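Local coordinates for protein carbohydrate kinase, pfkB family (Enterococcus faecalis, PDB 3KTN) that probably phosphorylates a sugar acid, perhaps 2-keto-3-deoxygluconate, as a metal-binding kinase of the pfkB (ribokinase-like) family, at residues E10-P18 / Q28-V38; R108-A118 / I138-A149. All coordinates share one frame; numbering follows the deposited sequence.

How the contacts relate
Contact 1 pairs the two strands of a beta hairpin in the small four-stranded sheet, and contact 2 docks a loop against two successive helices beside the main sheet of this pfkB-family fold. Their centres lie 19 Å apart, yet they meet directly at the start of the hairpin. There Glu10 OE1 forms a salt bridge with Arg108 NE at 2.8 Å, and Glu10 CB packs on Phe113 CD2 at 3.6 Å. The side chain of Arg14 in contact 1 is about 6 Å from the magnesium ion and about 4 Å from the side chain of Ile276, a magnesium-site residue. Ile276 is about 10 Å from the side chain of Arg108, which hydrogen-bonds a sulfate.

Contact 1. Residues E10-P18 / Q28-V38; sequences EVMLRFTPP and QLRMNFVGTGV
Phe15 and Met31 (a selenomethionine) lie side by side, pointing the same way from a non-hydrogen-bonded pair of the antiparallel strands 12-16 and 28-34. CG of Met31 stands anti to its backbone N (chi1 172°), which carries the long unbranched chain along the ring and brings SE within 3.6 Å of Phe15 CE1, an oblique Met-aromatic contact. SE also reaches Leu13 CG at 3.9 Å. Leu13 in turn runs alongside Phe33, its CD1 pressed against Phe33 CE1 at 3.3 Å, while Val11 CG1 touches the same ring at its edge. Leu13, Phe15, Met31 and Phe33 are all buried, which suits their large apolar side chains.

The other face is more polar. The extended chain of Arg14 sends NE to Thr16 OG1 at 2.7 Å, nearly in the guanidinium plane, and its two end nitrogens form salt bridges with Asp316 and Asp274, the latter a magnesium-site residue. Six backbone bonds join the pairs Met12-Val34, Arg14-Asn32 and Thr16-Arg30, two to each. Gly35, the N-cap of helix 36-46, has a positive phi (145°) that suits glycine, and its CA lies 3.7 Å from Glu10 O.

Strand 88-93 flanks strand 12-16 within the sheet, helix 61-72 packs on Leu13 and Phe33, and Leu29 continues the sheet by antiparallel pairing with a strand of a second subunit, whose Phe15 stacks on Phe15 here.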
loop_
_atom_site.group_PDB
_atom_site.type_symbol
_atom_site.label_atom_id
_atom_site.label_comp_id
_atom_site.label_asym_id
_atom_site.label_seq_id
_atom_site.Cartn_x
_atom_site.Cartn_y
_atom_site.Cartn_z
ATOM N N GLU A 10 -23.709 -11.835 -15.817
ATOM C CA GLU A 10 -23.588 -10.860 -14.751
ATOM C C GLU A 10 -22.169 -10.371 -14.455
ATOM O O GLU A 10 -21.200 -11.126 -14.553
ATOM C CB GLU A 10 -24.176 -11.496 -13.497
ATOM C CG GLU A 10 -24.090 -10.701 -12.224
ATOM C CD GLU A 10 -24.210 -11.614 -11.016
ATOM O OE1 GLU A 10 -24.906 -11.251 -10.045
ATOM O OE2 GLU A 10 -23.597 -12.704 -11.043
ATOM N N VAL A 11 -22.067 -9.094 -14.100
ATOM C CA VAL A 11 -20.797 -8.486 -13.715
ATOM C C VAL A 11 -20.933 -8.239 -12.219
ATOM O O VAL A 11 -21.941 -7.693 -11.773
ATOM C CB VAL A 11 -20.558 -7.113 -14.370
ATOM C CG1 VAL A 11 -19.368 -6.426 -13.700
ATOM C CG2 VAL A 11 -20.292 -7.273 -15.858
HETATM N N MSE A 12 -19.932 -8.647 -11.449
HETATM C CA MSE A 12 -19.947 -8.437 -10.001
HETATM C C MSE A 12 -18.657 -7.772 -9.526
HETATM O O MSE A 12 -17.610 -7.889 -10.163
HETATM C CB MSE A 12 -20.082 -9.765 -9.249
HETATM C CG MSE A 12 -21.487 -10.333 -9.153
HETATM SE SE MSE A 12 -21.542 -11.742 -7.814
HETATM C CE MSE A 12 -22.124 -10.709 -6.296
ATOM N N LEU A 13 -18.752 -7.092 -8.392
ATOM C CA LEU A 13 -17.601 -6.452 -7.774
ATOM C C LEU A 13 -17.051 -7.453 -6.770
ATOM O O LEU A 13 -17.811 -8.012 -5.988
ATOM C CB LEU A 13 -18.019 -5.205 -6.992
ATOM C CG LEU A 13 -18.211 -3.828 -7.621
ATOM C CD1 LEU A 13 -18.762 -3.936 -9.009
ATOM C CD2 LEU A 13 -19.135 -3.013 -6.721
ATOM N N ARG A 14 -15.743 -7.691 -6.798
ATOM C CA ARG A 14 -15.124 -8.577 -5.822
ATOM C C ARG A 14 -14.180 -7.733 -4.983
ATOM O O ARG A 14 -13.348 -7.002 -5.520
ATOM C CB ARG A 14 -14.327 -9.706 -6.479
ATOM C CG ARG A 14 -13.523 -10.503 -5.447
ATOM C CD ARG A 14 -12.686 -11.618 -6.068
ATOM N NE ARG A 14 -11.583 -11.993 -5.186
ATOM C CZ ARG A 14 -10.796 -13.048 -5.374
ATOM N NH1 ARG A 14 -10.990 -13.847 -6.414
ATOM N NH2 ARG A 14 -9.807 -13.305 -4.521
ATOM N N PHE A 15 -14.315 -7.830 -3.666
ATOM C CA PHE A 15 -13.465 -7.081 -2.751
ATOM C C PHE A 15 -12.573 -8.084 -2.029
ATOM O O PHE A 15 -13.059 -9.036 -1.431
ATOM C CB PHE A 15 -14.319 -6.319 -1.737
ATOM C CG PHE A 15 -15.173 -5.249 -2.348
ATOM C CD1 PHE A 15 -14.599 -4.089 -2.860
ATOM C CD2 PHE A 15 -16.555 -5.397 -2.409
ATOM C CE1 PHE A 15 -15.389 -3.086 -3.422
ATOM C CE2 PHE A 15 -17.354 -4.399 -2.968
ATOM C CZ PHE A 15 -16.767 -3.241 -3.476
ATOM N N THR A 16 -11.269 -7.863 -2.072
ATOM C CA THR A 16 -10.349 -8.790 -1.436
ATOM C C THR A 16 -9.282 -8.065 -0.640
ATOM O O THR A 16 -8.634 -7.142 -1.154
ATOM C CB THR A 16 -9.617 -9.646 -2.490
ATOM O OG1 THR A 16 -10.569 -10.170 -3.420
ATOM C CG2 THR A 16 -8.834 -10.808 -1.824
ATOM N N PRO A 17 -9.096 -8.449 0.629
ATOM C CA PRO A 17 -8.059 -7.789 1.433
ATOM C C PRO A 17 -6.731 -8.324 0.875
ATOM O O PRO A 17 -6.689 -9.410 0.300
ATOM C CB PRO A 17 -8.323 -8.307 2.850
ATOM C CG PRO A 17 -9.781 -8.722 2.829
ATOM C CD PRO A 17 -9.939 -9.330 1.459
ATOM N N PRO A 18 -5.637 -7.576 1.027
ATOM C CA PRO A 18 -4.387 -8.119 0.482
ATOM C C PRO A 18 -3.834 -9.337 1.242
ATOM O O PRO A 18 -4.274 -9.657 2.357
ATOM C CB PRO A 18 -3.435 -6.913 0.518
ATOM C CG PRO A 18 -3.984 -6.050 1.609
ATOM C CD PRO A 18 -5.477 -6.179 1.472
ATOM N N GLN A 28 -7.981 -2.215 4.220
ATOM C CA GLN A 28 -7.487 -2.262 2.846
ATOM C C GLN A 28 -8.148 -3.328 1.977
ATOM O O GLN A 28 -8.414 -4.442 2.426
ATOM C CB GLN A 28 -5.972 -2.514 2.827
ATOM C CG GLN A 28 -5.129 -1.569 3.650
ATOM C CD GLN A 28 -3.654 -1.936 3.582
ATOM O OE1 GLN A 28 -3.030 -1.818 2.525
ATOM N NE2 GLN A 28 -3.093 -2.395 4.702
ATOM N N LEU A 29 -8.372 -2.987 0.713
ATOM C CA LEU A 29 -8.982 -3.916 -0.232
ATOM C C LEU A 29 -8.531 -3.619 -1.647
ATOM O O LEU A 29 -8.072 -2.519 -1.947
ATOM C CB LEU A 29 -10.511 -3.793 -0.222
ATOM C CG LEU A 29 -11.373 -4.052 1.018
ATOM C CD1 LEU A 29 -12.765 -3.495 0.738
ATOM C CD2 LEU A 29 -11.445 -5.549 1.342
ATOM N N ARG A 30 -8.644 -4.627 -2.499
ATOM C CA ARG A 30 -8.393 -4.474 -3.919
ATOM C C ARG A 30 -9.757 -4.900 -4.463
ATOM O O ARG A 30 -10.303 -5.921 -4.042
ATOM C CB ARG A 30 -7.320 -5.426 -4.451
ATOM C CG ARG A 30 -5.875 -4.974 -4.232
ATOM C CD ARG A 30 -4.884 -5.778 -5.121
ATOM N NE ARG A 30 -4.739 -7.178 -4.721
ATOM C CZ ARG A 30 -3.925 -7.611 -3.756
ATOM N NH1 ARG A 30 -3.167 -6.757 -3.070
ATOM N NH2 ARG A 30 -3.858 -8.905 -3.478
HETATM N N MSE A 31 -10.327 -4.105 -5.356
HETATM C CA MSE A 31 -11.616 -4.438 -5.948
HETATM C C MSE A 31 -11.428 -4.795 -7.413
HETATM O O MSE A 31 -10.574 -4.234 -8.088
HETATM C CB MSE A 31 -12.572 -3.246 -5.853
HETATM C CG MSE A 31 -13.881 -3.442 -6.619
HETATM SE SE MSE A 31 -14.940 -1.801 -6.776
HETATM C CE MSE A 31 -14.210 -1.126 -8.434
ATOM N N ASN A 32 -12.219 -5.736 -7.908
ATOM C CA ASN A 32 -12.136 -6.095 -9.312
ATOM C C ASN A 32 -13.525 -6.407 -9.844
ATOM O O ASN A 32 -14.439 -6.711 -9.074
ATOM C CB ASN A 32 -11.210 -7.302 -9.522
ATOM C CG ASN A 32 -9.777 -7.011 -9.103
ATOM O OD1 ASN A 32 -9.393 -7.233 -7.953
ATOM N ND2 ASN A 32 -8.990 -6.476 -10.029
ATOM N N PHE A 33 -13.677 -6.308 -11.160
ATOM C CA PHE A 33 -14.945 -6.614 -11.810
ATOM C C PHE A 33 -14.795 -8.026 -12.332
ATOM O O PHE A 33 -13.948 -8.298 -13.175
ATOM C CB PHE A 33 -15.212 -5.634 -12.953
ATOM C CG PHE A 33 -15.578 -4.258 -12.483
ATOM C CD1 PHE A 33 -16.894 -3.944 -12.168
ATOM C CD2 PHE A 33 -14.595 -3.288 -12.301
ATOM C CE1 PHE A 33 -17.229 -2.679 -11.679
ATOM C CE2 PHE A 33 -14.917 -2.022 -11.812
ATOM C CZ PHE A 33 -16.236 -1.717 -11.501
ATOM N N VAL A 34 -15.605 -8.929 -11.792
ATOM C CA VAL A 34 -15.559 -10.322 -12.177
ATOM C C VAL A 34 -16.979 -10.826 -12.453
ATOM O O VAL A 34 -17.940 -10.046 -12.470
ATOM C CB VAL A 34 -14.900 -11.174 -11.047
ATOM C CG1 VAL A 34 -13.477 -10.675 -10.774
ATOM C CG2 VAL A 34 -15.725 -11.075 -9.769
ATOM N N GLY A 35 -17.087 -12.134 -12.664
ATOM C CA GLY A 35 -18.353 -12.776 -12.951
ATOM C C GLY A 35 -18.064 -13.901 -13.927
ATOM O O GLY A 35 -17.066 -13.836 -14.649
ATOM N N THR A 36 -18.906 -14.934 -13.945
ATOM C CA THR A 36 -18.708 -16.062 -14.861
ATOM C C THR A 36 -18.476 -15.597 -16.297
ATOM O O THR A 36 -17.506 -16.005 -16.930
ATOM C CB THR A 36 -19.919 -17.026 -14.839
ATOM O OG1 THR A 36 -19.905 -17.764 -13.614
ATOM C CG2 THR A 36 -19.868 -18.011 -16.015
ATOM N N GLY A 37 -19.356 -14.739 -16.802
ATOM C CA GLY A 37 -19.209 -14.239 -18.161
ATOM C C GLY A 37 -17.951 -13.406 -18.371
ATOM O O GLY A 37 -17.342 -13.440 -19.441
ATOM N N VAL A 38 -17.555 -12.651 -17.353
ATOM C CA VAL A 38 -16.355 -11.822 -17.451
ATOM C C VAL A 38 -15.118 -12.708 -17.481
ATOM O O VAL A 38 -14.254 -12.546 -18.346
ATOM C CB VAL A 38 -16.263 -10.836 -16.260
ATOM C CG1 VAL A 38 -15.038 -9.931 -16.404
ATOM C CG2 VAL A 38 -17.535 -10.002 -16.199
HETATM O O HOH W 1 -21.669 -13.849 -15.197
HETATM O O HOH W 2 -21.529 -14.357 -12.509
HETATM O O HOH W 3 -10.737 -8.335 -5.753
#

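Contact 2. Residues R108-A118 / I138-A149; sequences RHQSAFGISEA and ISLSLTEKTRDA. With SO4 (sulfate ion), chain B.
Thr146 CG2 sits over one face of the Phe113 ring, 4.1 Å from its centroid and 19° off the ring normal, a CH-pi contact. Leu142 comes obliquely to the same ring, CD2 to Phe113 CD2 at 3.7 Å, and Ser139 OG lies at its edge while bonding to Cys136 O. Phe113 CG is anti to the backbone N (chi1 177°), which swings the ring from the loop toward these helices. The two branches of Leu142 divide their work: CD2 meets the ring, whereas CD1 touches Arg108 CG.

Beside this apolar patch, Thr143 OG1 donates to Gly114 O at 2.7 Å, in the carbonyl plane and on a lone pair. Thr143 OG1 also accepts from Thr146 N at 3.1 Å, capping helix 144-159, so threonine at this N-cap ties the helix start to the loop. Glycine lets the backbone of residue 114 lie close to Leu142 CD2 and Thr146 CG2. Its N-H is held by Ser111 OG, an ST motif, and that hydroxyl donates to Arg108 O, which fixes the turn. Farther along, small Ala118 lets the loop lie close to Ala149.

Arg108 extends past Ile138, whose CD1 lies over one guanidinium face, toward its rim, and grips sulfate O3 through NH2 at 2.6 Å and O4 through NH1 at 3.0 Å. Arg171 also binds this anion. The sulfate probably comes from the crystallisation liquor, but two arginines binding it are consistent with a site suited to an anionic group.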
loop_
_atom_site.group_PDB
_atom_site.type_symbol
_atom_site.label_atom_id
_atom_site.label_comp_id
_atom_site.label_asym_id
_atom_site.label_seq_id
_atom_site.Cartn_x
_atom_site.Cartn_y
_atom_site.Cartn_z
ATOM N N ARG A 108 -27.472 -9.170 -4.638
ATOM C CA ARG A 108 -27.191 -9.519 -6.017
ATOM C C ARG A 108 -28.393 -9.355 -6.952
ATOM O O ARG A 108 -28.236 -8.956 -8.100
ATOM C CB ARG A 108 -26.701 -10.956 -6.044
ATOM C CG ARG A 108 -25.828 -11.325 -7.205
ATOM C CD ARG A 108 -25.151 -12.642 -6.880
ATOM N NE ARG A 108 -24.480 -13.217 -8.034
ATOM C CZ ARG A 108 -23.910 -14.413 -8.030
ATOM N NH1 ARG A 108 -23.934 -15.157 -6.927
ATOM N NH2 ARG A 108 -23.315 -14.859 -9.122
ATOM N N HIS A 109 -29.595 -9.637 -6.458
ATOM C CA HIS A 109 -30.782 -9.552 -7.306
ATOM C C HIS A 109 -31.272 -8.156 -7.684
ATOM O O HIS A 109 -31.983 -8.008 -8.675
ATOM C CB HIS A 109 -31.933 -10.366 -6.694
ATOM C CG HIS A 109 -32.411 -9.858 -5.370
ATOM N ND1 HIS A 109 -33.198 -8.733 -5.242
ATOM C CD2 HIS A 109 -32.234 -10.338 -4.116
ATOM C CE1 HIS A 109 -33.488 -8.544 -3.967
ATOM N NE2 HIS A 109 -32.915 -9.504 -3.262
ATOM N N GLN A 110 -30.894 -7.136 -6.919
ATOM C CA GLN A 110 -31.317 -5.772 -7.230
ATOM C C GLN A 110 -30.322 -5.070 -8.159
ATOM O O GLN A 110 -30.346 -3.850 -8.293
ATOM C CB GLN A 110 -31.459 -4.949 -5.949
ATOM C CG GLN A 110 -32.323 -5.573 -4.869
ATOM C CD GLN A 110 -33.776 -5.674 -5.268
ATOM O OE1 GLN A 110 -34.136 -6.434 -6.172
ATOM N NE2 GLN A 110 -34.628 -4.904 -4.597
ATOM N N SER A 111 -29.454 -5.838 -8.806
ATOM C CA SER A 111 -28.457 -5.261 -9.706
ATOM C C SER A 111 -29.044 -4.852 -11.054
ATOM O O SER A 111 -30.170 -5.220 -11.399
ATOM C CB SER A 111 -27.326 -6.260 -9.951
ATOM O OG SER A 111 -27.791 -7.390 -10.677
ATOM N N ALA A 112 -28.260 -4.084 -11.806
ATOM C CA ALA A 112 -28.649 -3.629 -13.129
ATOM C C ALA A 112 -28.989 -4.828 -14.016
ATOM O O ALA A 112 -29.928 -4.782 -14.812
ATOM C CB ALA A 112 -27.519 -2.830 -13.753
ATOM N N PHE A 113 -28.219 -5.902 -13.884
ATOM C CA PHE A 113 -28.461 -7.098 -14.679
ATOM C C PHE A 113 -29.702 -7.835 -14.177
ATOM O O PHE A 113 -30.502 -8.324 -14.969
ATOM C CB PHE A 113 -27.258 -8.033 -14.608
ATOM C CG PHE A 113 -27.451 -9.331 -15.341
ATOM C CD1 PHE A 113 -27.610 -9.350 -16.722
ATOM C CD2 PHE A 113 -27.422 -10.541 -14.654
ATOM C CE1 PHE A 113 -27.733 -10.562 -17.413
ATOM C CE2 PHE A 113 -27.545 -11.758 -15.334
ATOM C CZ PHE A 113 -27.697 -11.768 -16.714
ATOM N N GLY A 114 -29.855 -7.896 -12.861
ATOM C CA GLY A 114 -30.987 -8.579 -12.268
ATOM C C GLY A 114 -32.359 -7.985 -12.549
ATOM O O GLY A 114 -33.360 -8.705 -12.502
ATOM N N ILE A 115 -32.421 -6.684 -12.830
ATOM C CA ILE A 115 -33.699 -6.032 -13.098
ATOM C C ILE A 115 -33.973 -5.826 -14.585
ATOM O O ILE A 115 -34.974 -5.218 -14.958
ATOM C CB ILE A 115 -33.798 -4.654 -12.403
ATOM C CG1 ILE A 115 -32.857 -3.652 -13.073
ATOM C CG2 ILE A 115 -33.455 -4.787 -10.932
ATOM C CD1 ILE A 115 -33.107 -2.221 -12.647
ATOM N N SER A 116 -33.084 -6.318 -15.437
ATOM C CA SER A 116 -33.275 -6.165 -16.869
ATOM C C SER A 116 -33.994 -7.384 -17.448
ATOM O O SER A 116 -33.822 -8.508 -16.973
ATOM C CB SER A 116 -31.928 -5.970 -17.561
ATOM O OG SER A 116 -31.109 -7.111 -17.393
ATOM N N GLU A 117 -34.804 -7.153 -18.476
ATOM C CA GLU A 117 -35.557 -8.225 -19.111
ATOM C C GLU A 117 -35.234 -8.356 -20.591
ATOM O O GLU A 117 -34.595 -7.485 -21.180
ATOM C CB GLU A 117 -37.056 -7.989 -18.910
ATOM C CG GLU A 117 -37.456 -6.525 -18.974
ATOM C CD GLU A 117 -38.865 -6.279 -18.467
ATOM O OE1 GLU A 117 -39.249 -5.094 -18.339
ATOM O OE2 GLU A 117 -39.586 -7.267 -18.198
ATOM N N ALA A 118 -35.683 -9.457 -21.182
ATOM C CA ALA A 118 -35.436 -9.736 -22.589
ATOM C C ALA A 118 -35.706 -8.554 -23.510
ATOM O O ALA A 118 -34.969 -8.337 -24.473
ATOM C CB ALA A 118 -36.264 -10.934 -23.027
ATOM N N ILE A 138 -25.993 -18.565 -14.014
ATOM C CA ILE A 138 -26.514 -17.637 -13.013
ATOM C C ILE A 138 -27.780 -16.934 -13.520
ATOM O O ILE A 138 -28.690 -16.647 -12.744
ATOM C CB ILE A 138 -25.437 -16.578 -12.599
ATOM C CG1 ILE A 138 -26.001 -15.647 -11.520
ATOM C CG2 ILE A 138 -24.988 -15.766 -13.800
ATOM C CD1 ILE A 138 -26.352 -16.352 -10.218
ATOM N N SER A 139 -27.834 -16.670 -14.821
ATOM C CA SER A 139 -28.992 -16.018 -15.435
ATOM C C SER A 139 -30.294 -16.747 -15.110
ATOM O O SER A 139 -31.331 -16.116 -14.902
ATOM C CB SER A 139 -28.843 -15.980 -16.953
ATOM O OG SER A 139 -27.582 -15.470 -17.325
ATOM N N LEU A 140 -30.237 -18.075 -15.074
ATOM C CA LEU A 140 -31.430 -18.872 -14.795
ATOM C C LEU A 140 -31.945 -18.818 -13.364
ATOM O O LEU A 140 -33.126 -19.080 -13.124
ATOM C CB LEU A 140 -31.192 -20.338 -15.170
ATOM C CG LEU A 140 -31.090 -20.661 -16.657
ATOM C CD1 LEU A 140 -30.932 -22.163 -16.832
ATOM C CD2 LEU A 140 -32.341 -20.180 -17.374
ATOM N N SER A 141 -31.078 -18.473 -12.415
ATOM C CA SER A 141 -31.484 -18.437 -11.016
ATOM C C SER A 141 -31.519 -17.059 -10.360
ATOM O O SER A 141 -32.165 -16.889 -9.325
ATOM C CB SER A 141 -30.568 -19.345 -10.195
ATOM O OG SER A 141 -29.239 -18.843 -10.177
ATOM N N LEU A 142 -30.835 -16.078 -10.942
ATOM C CA LEU A 142 -30.801 -14.749 -10.337
ATOM C C LEU A 142 -32.206 -14.175 -10.131
ATOM O O LEU A 142 -32.644 -13.999 -8.994
ATOM C CB LEU A 142 -29.936 -13.800 -11.173
ATOM C CG LEU A 142 -29.548 -12.497 -10.461
ATOM C CD1 LEU A 142 -28.920 -12.816 -9.107
ATOM C CD2 LEU A 142 -28.585 -11.698 -11.328
ATOM N N THR A 143 -32.907 -13.873 -11.219
ATOM C CA THR A 143 -34.271 -13.357 -11.114
ATOM C C THR A 143 -35.111 -13.910 -12.254
ATOM O O THR A 143 -34.579 -14.433 -13.239
ATOM C CB THR A 143 -34.337 -11.808 -11.203
ATOM O OG1 THR A 143 -33.936 -11.387 -12.513
ATOM C CG2 THR A 143 -33.444 -11.161 -10.149
ATOM N N GLU A 144 -36.425 -13.785 -12.126
ATOM C CA GLU A 144 -37.322 -14.261 -13.167
ATOM C C GLU A 144 -37.014 -13.508 -14.454
ATOM O O GLU A 144 -37.077 -14.076 -15.544
ATOM C CB GLU A 144 -38.783 -14.031 -12.763
ATOM C CG GLU A 144 -39.784 -14.486 -13.824
ATOM C CD GLU A 144 -41.227 -14.215 -13.433
ATOM O OE1 GLU A 144 -41.707 -14.821 -12.450
ATOM O OE2 GLU A 144 -41.881 -13.392 -14.110
ATOM N N LYS A 145 -36.665 -12.229 -14.328
ATOM C CA LYS A 145 -36.353 -11.426 -15.509
ATOM C C LYS A 145 -35.090 -11.876 -16.238
ATOM O O LYS A 145 -35.073 -11.919 -17.466
ATOM C CB LYS A 145 -36.230 -9.946 -15.138
ATOM C CG LYS A 145 -37.549 -9.308 -14.723
ATOM C CD LYS A 145 -37.415 -7.805 -14.560
ATOM C CE LYS A 145 -38.703 -7.190 -14.042
ATOM N NZ LYS A 145 -38.568 -5.718 -13.842
ATOM N N THR A 146 -34.033 -12.205 -15.497
ATOM C CA THR A 146 -32.803 -12.658 -16.143
ATOM C C THR A 146 -33.032 -14.065 -16.691
ATOM O O THR A 146 -32.459 -14.450 -17.713
ATOM C CB THR A 146 -31.589 -12.671 -15.161
ATOM O OG1 THR A 146 -31.852 -13.545 -14.057
ATOM C CG2 THR A 146 -31.322 -11.266 -14.624
ATOM N N ARG A 147 -33.876 -14.833 -16.007
ATOM C CA ARG A 147 -34.179 -16.189 -16.454
ATOM C C ARG A 147 -34.949 -16.148 -17.776
ATOM O O ARG A 147 -34.597 -16.847 -18.730
ATOM C CB ARG A 147 -34.996 -16.940 -15.395
ATOM C CG ARG A 147 -35.510 -18.298 -15.878
ATOM C CD ARG A 147 -36.019 -19.162 -14.734
ATOM N NE ARG A 147 -36.989 -18.460 -13.899
ATOM C CZ ARG A 147 -36.733 -18.012 -12.674
ATOM N NH1 ARG A 147 -35.534 -18.195 -12.132
ATOM N NH2 ARG A 147 -37.676 -17.375 -11.991
ATOM N N ASP A 148 -35.989 -15.322 -17.836
ATOM C CA ASP A 148 -36.787 -15.205 -19.055
ATOM C C ASP A 148 -35.938 -14.707 -20.216
ATOM O O ASP A 148 -36.135 -15.115 -21.361
ATOM C CB ASP A 148 -37.971 -14.252 -18.849
ATOM C CG ASP A 148 -38.942 -14.747 -17.791
ATOM O OD1 ASP A 148 -39.101 -15.979 -17.652
ATOM O OD2 ASP A 148 -39.561 -13.901 -17.107
ATOM N N ALA A 149 -34.990 -13.821 -19.921
ATOM C CA ALA A 149 -34.116 -13.289 -20.960
ATOM C C ALA A 149 -33.168 -14.371 -21.460
ATOM O O ALA A 149 -32.927 -14.488 -22.661
ATOM C CB ALA A 149 -33.320 -12.099 -20.427
HETATM S S SO4 B . -21.700 -17.898 -8.100
HETATM O O1 SO4 B . -22.374 -19.058 -7.487
HETATM O O2 SO4 B . -20.429 -18.330 -8.702
HETATM O O3 SO4 B . -22.563 -17.317 -9.144
HETATM O O4 SO4 B . -21.459 -16.888 -7.057
#